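Local coordinates for protein GH86A beta-porphyranase (Bacteroides plebeius, PDB 4AW7) that cleaves the sulfated red-algal polysaccharide porphyran at its beta-1,4 linkages as a glycoside hydrolase of family 86, at residues 280-291 with 325-338. Residues are numbered along the deposited sequence; the frame is centred on the assembly and turned at random.
Sequences KPDDSYDDISSV and HITAANNYTSYSAA. With L6S (6-O-sulfo-alpha-L-galactopyranose), chain B; GLA (alpha-D-galactopyranose), chain C; GAL (beta-D-galactopyranose), chain D.
D283 reaches from the loop after strand 268-276 to H325, in the loop that follows strand 311-316, and its OD1 accepts from NE2 of H325 at 2.7 Å. OD1 lies close to the imidazole plane, whereas NE2 approaches from above the carboxylate plane, and the two planes are 51° apart. The imidazole is held at both nitrogens, since ND1 donates to the carbonyl O of T333 at 2.8 Å. N330 ND2 lies over the centre of one face, and Y335 N toward the rim of the opposite one. An alanine in place of H325 is likely to leave D283 OD1 and T333 O without their donors, and the carboxylate freer to turn. With CG between its own backbone N and carbonyl carbon (chi1 69°), D283 also sets OD2 at the edge of the Y335 ring, 3.5 Å from CE1, the carboxylate nearly perpendicular to the ring.

The backbones form a single beta bridge, S284 with Y335. The carbonyl O of D283 accepts from S336 N at 2.9 Å, and Y285 N donates to S334 O at 2.8 Å. S336, small enough to sit close to the facing chain, packs its CB against D283 O and near S290 OG. Y285 lays CB beside S334 CB (3.8 Å); with CG anti to its backbone N (chi1 177°), its ring edge brings CD1 to S336 O, and the phenol OH donates to OD1 of D287.

Y335 belongs to the glycan pocket: its CE2 lies 3.2 Å from O6 of the sulfated galactose, and its ring meets that of W324. The histidine–carboxylate pair thus appears to lie one layer behind the sugars, its carboxylate at the edge of a sugar-binding tyrosine, consistent with a part in positioning that ring.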
loop_
_atom_site.group_PDB
_atom_site.type_symbol
_atom_site.label_atom_id
_atom_site.label_comp_id
_atom_site.label_asym_id
_atom_site.label_seq_id
_atom_site.Cartn_x
_atom_site.Cartn_y
_atom_site.Cartn_z
ATOM N N LYS A 280 20.490 11.511 6.678
ATOM C CA LYS A 280 20.218 12.465 7.737
ATOM C C LYS A 280 20.614 11.863 9.090
ATOM O O LYS A 280 20.268 10.714 9.386
ATOM C CB LYS A 280 18.727 12.852 7.720
ATOM N N PRO A 281 21.345 12.632 9.922
ATOM C CA PRO A 281 21.769 12.138 11.238
ATOM C C PRO A 281 20.659 12.117 12.277
ATOM O O PRO A 281 20.832 11.558 13.372
ATOM C CB PRO A 281 22.837 13.153 11.663
ATOM C CG PRO A 281 22.376 14.447 11.045
ATOM C CD PRO A 281 21.729 14.045 9.716
ATOM N N ASP A 282 19.530 12.741 11.954
ATOM C CA ASP A 282 18.416 12.761 12.877
ATOM C C ASP A 282 17.111 12.841 12.083
ATOM O O ASP A 282 17.135 12.876 10.855
ATOM C CB ASP A 282 18.549 13.913 13.894
ATOM C CG ASP A 282 18.634 15.276 13.237
ATOM O OD1 ASP A 282 17.779 15.588 12.392
ATOM O OD2 ASP A 282 19.566 16.053 13.572
ATOM N N ASP A 283 16.001 12.899 12.812
ATOM C CA ASP A 283 14.663 12.899 12.196
ATOM C C ASP A 283 14.038 14.266 12.092
ATOM O O ASP A 283 12.823 14.390 11.960
ATOM C CB ASP A 283 13.767 11.925 12.960
ATOM C CG ASP A 283 13.421 12.371 14.345
ATOM O OD1 ASP A 283 13.799 13.492 14.763
ATOM O OD2 ASP A 283 12.739 11.578 15.016
ATOM N N SER A 284 14.840 15.320 12.154
ATOM C CA SER A 284 14.313 16.674 12.071
ATOM C C SER A 284 13.842 17.031 10.670
ATOM O O SER A 284 14.382 16.560 9.658
ATOM C CB SER A 284 15.355 17.697 12.531
ATOM O OG SER A 284 15.703 17.489 13.885
ATOM N N TYR A 285 12.847 17.895 10.610
ATOM C CA TYR A 285 12.296 18.390 9.373
ATOM C C TYR A 285 13.210 19.397 8.722
ATOM O O TYR A 285 13.775 20.285 9.390
ATOM C CB TYR A 285 10.973 19.095 9.667
ATOM C CG TYR A 285 10.338 19.719 8.440
ATOM C CD1 TYR A 285 9.505 18.976 7.573
ATOM C CD2 TYR A 285 10.552 21.056 8.136
ATOM C CE1 TYR A 285 8.965 19.565 6.454
ATOM C CE2 TYR A 285 9.995 21.656 7.018
ATOM C CZ TYR A 285 9.195 20.901 6.174
ATOM O OH TYR A 285 8.632 21.486 5.069
ATOM N N ASP A 286 13.328 19.256 7.411
ATOM C CA ASP A 286 14.004 20.188 6.529
ATOM C C ASP A 286 13.095 20.461 5.314
ATOM O O ASP A 286 12.670 19.490 4.726
ATOM C CB ASP A 286 15.289 19.490 6.061
ATOM C CG ASP A 286 16.127 20.346 5.165
ATOM O OD1 ASP A 286 15.854 20.398 3.969
ATOM O OD2 ASP A 286 17.080 20.968 5.663
ATOM N N ASP A 287 12.867 21.713 4.904
ATOM C CA ASP A 287 11.985 22.017 3.749
ATOM C C ASP A 287 12.375 21.342 2.432
ATOM O O ASP A 287 11.511 21.136 1.596
ATOM C CB ASP A 287 11.898 23.520 3.422
ATOM C CG ASP A 287 10.844 24.284 4.219
ATOM O OD1 ASP A 287 9.765 23.759 4.563
ATOM O OD2 ASP A 287 11.085 25.507 4.437
ATOM N N ILE A 288 13.638 21.033 2.211
ATOM C CA ILE A 288 14.011 20.367 0.954
ATOM C C ILE A 288 14.077 18.868 1.123
ATOM O O ILE A 288 13.484 18.110 0.356
ATOM C CB ILE A 288 15.369 20.837 0.419
ATOM C CG1 ILE A 288 15.319 22.339 0.077
ATOM C CG2 ILE A 288 15.748 19.976 -0.796
ATOM C CD1 ILE A 288 16.705 23.010 -0.059
ATOM N N SER A 289 14.747 18.398 2.155
ATOM C CA SER A 289 14.888 16.980 2.227
ATOM C C SER A 289 13.567 16.266 2.593
ATOM O O SER A 289 13.276 15.209 2.086
ATOM C CB SER A 289 16.083 16.588 3.095
ATOM O OG SER A 289 15.729 16.354 4.403
ATOM N N SER A 290 12.750 16.879 3.444
ATOM C CA SER A 290 11.583 16.190 3.971
ATOM C C SER A 290 10.425 16.130 2.968
ATOM O O SER A 290 9.550 15.269 3.098
ATOM C CB SER A 290 11.148 16.805 5.301
ATOM O OG SER A 290 12.218 16.840 6.255
ATOM N N VAL A 291 10.442 16.945 1.911
ATOM C CA VAL A 291 9.456 16.825 0.815
ATOM C C VAL A 291 9.841 15.825 -0.284
ATOM O O VAL A 291 8.973 15.484 -1.132
ATOM C CB VAL A 291 9.106 18.182 0.176
ATOM C CG1 VAL A 291 8.688 19.145 1.257
ATOM C CG2 VAL A 291 10.258 18.743 -0.684
ATOM N N HIS A 325 7.182 16.481 19.013
ATOM C CA HIS A 325 8.600 16.479 18.626
ATOM C C HIS A 325 9.299 17.784 18.994
ATOM O O HIS A 325 10.541 17.851 19.016
ATOM C CB HIS A 325 8.744 16.267 17.109
ATOM C CG HIS A 325 10.152 16.003 16.637
ATOM N ND1 HIS A 325 11.042 17.001 16.294
ATOM C CD2 HIS A 325 10.778 14.838 16.351
ATOM C CE1 HIS A 325 12.169 16.461 15.857
ATOM N NE2 HIS A 325 12.042 15.147 15.904
ATOM N N ILE A 326 8.502 18.836 19.177
ATOM C CA ILE A 326 9.033 20.204 19.214
ATOM C C ILE A 326 9.433 20.515 20.665
ATOM O O ILE A 326 8.649 21.055 21.429
ATOM C CB ILE A 326 8.028 21.234 18.668
ATOM C CG1 ILE A 326 7.538 20.840 17.273
ATOM C CG2 ILE A 326 8.663 22.622 18.630
ATOM C CD1 ILE A 326 6.477 21.694 16.729
ATOM N N THR A 327 10.627 20.088 21.020
ATOM C CA THR A 327 11.064 20.107 22.413
ATOM C C THR A 327 12.455 20.710 22.471
ATOM O O THR A 327 13.169 20.763 21.473
ATOM C CB THR A 327 11.155 18.678 22.991
ATOM O OG1 THR A 327 12.125 17.945 22.228
ATOM C CG2 THR A 327 9.784 17.960 22.994
ATOM N N ALA A 328 12.860 21.114 23.682
ATOM C CA ALA A 328 14.232 21.551 23.933
ATOM C C ALA A 328 15.238 20.493 23.521
ATOM O O ALA A 328 16.241 20.815 22.869
ATOM C CB ALA A 328 14.418 21.920 25.423
ATOM N N ALA A 329 14.954 19.227 23.854
ATOM C CA ALA A 329 15.851 18.121 23.520
ATOM C C ALA A 329 16.062 17.947 22.003
ATOM O O ALA A 329 17.092 17.463 21.562
ATOM C CB ALA A 329 15.360 16.819 24.164
ATOM N N ASN A 330 15.077 18.354 21.206
ATOM C CA ASN A 330 15.200 18.331 19.751
ATOM C C ASN A 330 15.501 19.701 19.135
ATOM O O ASN A 330 15.354 19.915 17.923
ATOM C CB ASN A 330 13.898 17.754 19.149
ATOM C CG ASN A 330 13.739 16.264 19.412
ATOM O OD1 ASN A 330 14.742 15.535 19.575
ATOM N ND2 ASN A 330 12.490 15.780 19.390
ATOM N N ASN A 331 15.953 20.638 19.977
ATOM C CA ASN A 331 16.278 21.982 19.527
ATOM C C ASN A 331 15.072 22.635 18.851
ATOM O O ASN A 331 15.223 23.439 17.928
ATOM C CB ASN A 331 17.485 21.976 18.560
ATOM C CG ASN A 331 18.790 21.529 19.219
ATOM O OD1 ASN A 331 18.986 21.690 20.430
ATOM N ND2 ASN A 331 19.696 20.972 18.415
ATOM N N TYR A 332 13.881 22.259 19.309
ATOM C CA TYR A 332 12.606 22.821 18.802
ATOM C C TYR A 332 12.349 22.580 17.305
ATOM O O TYR A 332 11.564 23.298 16.680
ATOM C CB TYR A 332 12.505 24.318 19.130
ATOM C CG TYR A 332 12.606 24.578 20.608
ATOM C CD1 TYR A 332 11.525 24.326 21.459
ATOM C CD2 TYR A 332 13.799 25.017 21.166
ATOM C CE1 TYR A 332 11.618 24.554 22.833
ATOM C CE2 TYR A 332 13.908 25.239 22.532
ATOM C CZ TYR A 332 12.818 25.013 23.359
ATOM O OH TYR A 332 12.944 25.251 24.719
ATOM N N THR A 333 12.997 21.559 16.754
ATOM C CA THR A 333 12.735 21.170 15.401
ATOM C C THR A 333 11.414 20.396 15.307
ATOM O O THR A 333 10.955 19.766 16.261
ATOM C CB THR A 333 13.865 20.304 14.809
ATOM O OG1 THR A 333 14.004 19.092 15.560
ATOM C CG2 THR A 333 15.169 21.060 14.755
ATOM N N SER A 334 10.840 20.459 14.111
ATOM C CA SER A 334 9.675 19.643 13.763
ATOM C C SER A 334 10.140 18.258 13.314
ATOM O O SER A 334 11.302 18.058 12.932
ATOM C CB SER A 334 8.906 20.330 12.654
ATOM O OG SER A 334 8.267 21.503 13.146
ATOM N N TYR A 335 9.228 17.300 13.407
ATOM C CA TYR A 335 9.461 15.937 12.912
ATOM C C TYR A 335 9.423 15.952 11.383
ATOM O O TYR A 335 8.629 16.656 10.787
ATOM C CB TYR A 335 8.377 15.016 13.454
ATOM C CG TYR A 335 8.530 13.567 13.130
ATOM C CD1 TYR A 335 9.702 12.878 13.392
ATOM C CD2 TYR A 335 7.464 12.848 12.624
ATOM C CE1 TYR A 335 9.810 11.506 13.122
ATOM C CE2 TYR A 335 7.561 11.490 12.346
ATOM C CZ TYR A 335 8.728 10.813 12.592
ATOM O OH TYR A 335 8.785 9.467 12.319
ATOM N N SER A 336 10.275 15.122 10.779
ATOM C CA SER A 336 10.381 15.044 9.323
ATOM C C SER A 336 9.056 14.818 8.616
ATOM O O SER A 336 8.860 15.325 7.518
ATOM C CB SER A 336 11.395 13.988 8.894
ATOM O OG SER A 336 11.007 12.690 9.280
ATOM N N ALA A 337 8.153 14.044 9.218
ATOM C CA ALA A 337 6.880 13.719 8.553
ATOM C C ALA A 337 5.830 14.830 8.679
ATOM O O ALA A 337 4.758 14.706 8.070
ATOM C CB ALA A 337 6.333 12.393 9.098
ATOM N N ALA A 338 6.098 15.885 9.461
ATOM C CA ALA A 338 5.112 16.914 9.705
ATOM C C ALA A 338 4.570 17.513 8.410
ATOM O O ALA A 338 5.293 17.660 7.440
ATOM C CB ALA A 338 5.709 18.008 10.610
HETATM O O1S L6S B . 2.542 10.855 12.871
HETATM O O2S L6S B . 4.234 12.621 13.112
HETATM O O3S L6S B . 3.271 11.503 15.076
HETATM C C1 L6S B . 6.231 5.851 13.946
HETATM C C2 L6S B . 6.669 5.924 15.391
HETATM C C3 L6S B . 7.273 7.309 15.673
HETATM C C4 L6S B . 6.190 8.406 15.346
HETATM C C5 L6S B . 5.741 8.215 13.892
HETATM C C6 L6S B . 4.447 9.023 13.643
HETATM O O2 L6S B . 7.580 4.855 15.720
HETATM O O3 L6S B . 7.716 7.433 17.032
HETATM O O4 L6S B . 5.091 8.230 16.253
HETATM O O5 L6S B . 5.343 6.877 13.571
HETATM O O6 L6S B . 4.786 10.400 13.581
HETATM S S1 L6S B . 3.633 11.405 13.634
HETATM C C1 GLA C . 8.350 3.270 10.663
HETATM C C2 GLA C . 7.831 3.874 11.982
HETATM C C3 GLA C . 7.654 5.377 11.865
HETATM C C4 GLA C . 8.838 6.041 11.209
HETATM C C5 GLA C . 9.120 5.363 9.857
HETATM C C6 GLA C . 10.139 6.229 9.029
HETATM O O1 GLA C . 7.429 3.082 9.674
HETATM O O2 GLA C . 6.594 3.200 12.381
HETATM O O3 GLA C . 7.562 5.987 13.124
HETATM O O4 GLA C . 9.991 5.950 12.069
HETATM O O5 GLA C . 9.499 3.951 10.194
HETATM O O6 GLA C . 9.358 7.181 8.181
HETATM C C1 GAL D . 8.350 3.270 10.663
HETATM C C2 GAL D . 7.831 3.874 11.982
HETATM C C3 GAL D . 7.654 5.377 11.865
HETATM C C4 GAL D . 8.838 6.041 11.209
HETATM C C5 GAL D . 9.120 5.363 9.857
HETATM C C6 GAL D . 10.139 6.229 9.029
HETATM O O1 GAL D . 8.542 1.816 10.883
HETATM O O2 GAL D . 6.594 3.200 12.381
HETATM O O3 GAL D . 7.562 5.987 13.124
HETATM O O4 GAL D . 9.991 5.950 12.069
HETATM O O5 GAL D . 9.499 3.951 10.194
HETATM O O6 GAL D . 9.358 7.181 8.181
HETATM O O HOH W 1 12.387 21.565 11.901
#